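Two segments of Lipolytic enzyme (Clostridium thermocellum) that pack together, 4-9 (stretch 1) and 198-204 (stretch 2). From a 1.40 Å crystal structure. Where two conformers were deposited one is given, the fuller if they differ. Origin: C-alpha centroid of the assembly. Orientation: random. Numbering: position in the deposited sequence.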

# COMPACT_ATOMS: atom_id res chain seq x y z
N LYS A 4 -11.93 -19.23 -19.68
CA LYS A 4 -10.49 -19.15 -19.33
C LYS A 4 -10.30 -18.05 -18.28
O LYS A 4 -10.85 -16.96 -18.43
N THR A 5 -9.56 -18.37 -17.21
CA THR A 5 -9.11 -17.33 -16.27
C THR A 5 -8.09 -16.45 -16.98
O THR A 5 -7.15 -16.95 -17.59
N ILE A 6 -8.33 -15.14 -16.89
CA ILE A 6 -7.46 -14.11 -17.48
C ILE A 6 -6.57 -13.51 -16.38
O ILE A 6 -7.09 -12.97 -15.41
N LYS A 7 -5.26 -13.62 -16.53
CA LYS A 7 -4.30 -12.98 -15.61
C LYS A 7 -4.03 -11.57 -16.10
O LYS A 7 -3.58 -11.36 -17.23
N ILE A 8 -4.33 -10.60 -15.24
CA ILE A 8 -4.18 -9.19 -15.55
C ILE A 8 -3.21 -8.58 -14.55
O ILE A 8 -3.39 -8.73 -13.35
N MSE A 9 -2.16 -7.92 -15.04
CA MSE A 9 -1.19 -7.26 -14.18
C MSE A 9 -1.41 -5.75 -14.22
O MSE A 9 -1.09 -5.10 -15.23
N ILE A 198 -12.54 -6.67 -25.37
CA ILE A 198 -11.32 -7.39 -25.63
C ILE A 198 -11.14 -8.54 -24.62
O ILE A 198 -10.70 -9.64 -24.96
N LEU A 199 -11.46 -8.28 -23.35
CA LEU A 199 -11.35 -9.31 -22.33
C LEU A 199 -12.28 -10.49 -22.58
O LEU A 199 -11.86 -11.63 -22.45
N ARG A 200 -13.53 -10.19 -22.95
CA ARG A 200 -14.47 -11.26 -23.28
C ARG A 200 -13.96 -12.10 -24.46
O ARG A 200 -14.08 -13.32 -24.45
N ALA A 201 -13.36 -11.45 -25.45
CA ALA A 201 -12.78 -12.18 -26.59
C ALA A 201 -11.62 -13.08 -26.16
O ALA A 201 -11.54 -14.23 -26.58
N LEU A 202 -10.73 -12.56 -25.31
CA LEU A 202 -9.63 -13.37 -24.79
C LEU A 202 -10.12 -14.57 -23.97
O LEU A 202 -9.53 -15.64 -24.02
N ALA A 203 -11.20 -14.37 -23.21
CA ALA A 203 -11.78 -15.42 -22.38
C ALA A 203 -12.51 -16.47 -23.21
O ALA A 203 -12.57 -17.63 -22.82
N GLY A 204 -13.08 -16.05 -24.34
CA GLY A 204 -13.89 -16.93 -25.19
C GLY A 204 -13.06 -17.65 -26.23
O GLY A 204 -11.96 -18.13 -25.95

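The contact between these two segments is a small, largely apolar packing of a strand against a helix, in which alternate strand residues lay their side chains against one flank of a helix and no hydrogen bond crosses between them. It illustrates a general principle of mixed α/β architecture: a β-strand sends successive side chains to opposite faces, so a helix resting on one face meets every second residue. Here the strand and helix axes approach to 8.9 Å, with their N-to-C directions 129° apart, and the two stretches together bury 281 Å².

The alternation is plain along the strand. I6 and I8 point their CA-to-CB bonds toward the helix and are buried, whereas T5 points away and K7 and M9, the latter a selenomethionine, are out of reach. I6 does most of the work. With chi1 m and chi2 t, its extended branch carries CD1 into the space between two residues one helical turn apart, L199 and A203. I6 CD1 lies 4.1 Å from L199 CB and 3.9 Å from A203 CB, and it comes within 3.4 Å of L199 O. That carbonyl is not left without a partner by its apolar neighbour, because L199 O accepts the helical hydrogen bond from A203 N at 2.9 Å. The CA-to-CB bond of A203 runs sideways to the strand, and its methyl is one of the helix atoms that I6 CD1 meets.

I8 repeats the m, t conformation two residues on, but its contact is slighter. I8 CD1 meets L199 CD2 at 4.2 Å. L199, also m, t, leaves its helix sideways, yet the end of its side chain comes nearer to the strand, so that this one leucine touches both isoleucines. L202, again m, t and sideways, borders the contact; its nearest approach is L202 CB to I6 CD1, at 4.6 Å.

At the other end, K4 closes the contact without a specific polar link. K4 CA lies 5.0 Å from A203 CA, and K4 N is 3.6 Å from A203 O, a proximity rather than a hydrogen bond. Its CB points toward the helix, but the all-t side chain leads its end away: K4 CD passes L202 O at 4.2 Å, while NZ finds its hydrogen bond elsewhere in the structure. The helix residues R200 and A201 point away from the strand and make no contact with it, so the side-chain packing rests on I6, I8, L199 and A203, with K4 and L202 at its margin.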

# COMPACT_ATOMS: atom_id res chain seq x y z
CB LYS A 4 -9.64 -18.81 -20.56
CG LYS A 4 -8.14 -18.80 -20.28
CD LYS A 4 -7.34 -18.07 -21.34
CE LYS A 4 -5.94 -17.75 -20.83
NZ LYS A 4 -5.08 -17.16 -21.90
CB THR A 5 -8.47 -17.92 -14.99
OG1 THR A 5 -9.47 -18.63 -14.24
CG2 THR A 5 -7.90 -16.82 -14.10
CB ILE A 6 -8.29 -12.96 -18.10
CG1 ILE A 6 -9.40 -13.50 -19.01
CG2 ILE A 6 -7.38 -11.99 -18.88
CD1 ILE A 6 -10.26 -12.43 -19.60
CB LYS A 7 -2.99 -13.76 -15.55
CG LYS A 7 -3.11 -15.11 -14.84
CD LYS A 7 -1.78 -15.83 -14.78
CE LYS A 7 -1.86 -17.08 -13.91
NZ LYS A 7 -0.53 -17.74 -13.71
CB ILE A 8 -5.51 -8.42 -15.45
CG1 ILE A 8 -6.56 -9.03 -16.40
CG2 ILE A 8 -5.25 -6.95 -15.77
CD1 ILE A 8 -7.95 -8.39 -16.32
CB MSE A 9 0.23 -7.57 -14.61
CG MSE A 9 1.26 -7.02 -13.63
SE MSE A 9 3.06 -7.32 -14.18
CE MSE A 9 3.08 -8.42 -13.77
CB ILE A 198 -10.11 -6.42 -25.62
CG1 ILE A 198 -10.18 -5.53 -26.88
CG2 ILE A 198 -8.82 -7.20 -25.53
CD1 ILE A 198 -9.48 -4.17 -26.78
CB LEU A 199 -11.58 -8.73 -20.93
CG LEU A 199 -10.49 -7.77 -20.43
CD1 LEU A 199 -10.89 -7.15 -19.10
CD2 LEU A 199 -9.11 -8.42 -20.36
CB ARG A 200 -15.87 -10.70 -23.54
CG ARG A 200 -16.60 -10.30 -22.27
CD ARG A 200 -18.08 -10.05 -22.49
NE ARG A 200 -18.34 -8.78 -23.18
CZ ARG A 200 -19.20 -7.84 -22.77
NH1 ARG A 200 -19.91 -7.97 -21.65
NH2 ARG A 200 -19.34 -6.74 -23.49
CB ALA A 201 -12.33 -11.21 -27.68
CB LEU A 202 -8.69 -12.52 -23.90
CG LEU A 202 -7.78 -11.51 -24.59
CD1 LEU A 202 -7.06 -10.65 -23.54
CD2 LEU A 202 -6.77 -12.20 -25.49
CB ALA A 203 -12.73 -14.83 -21.35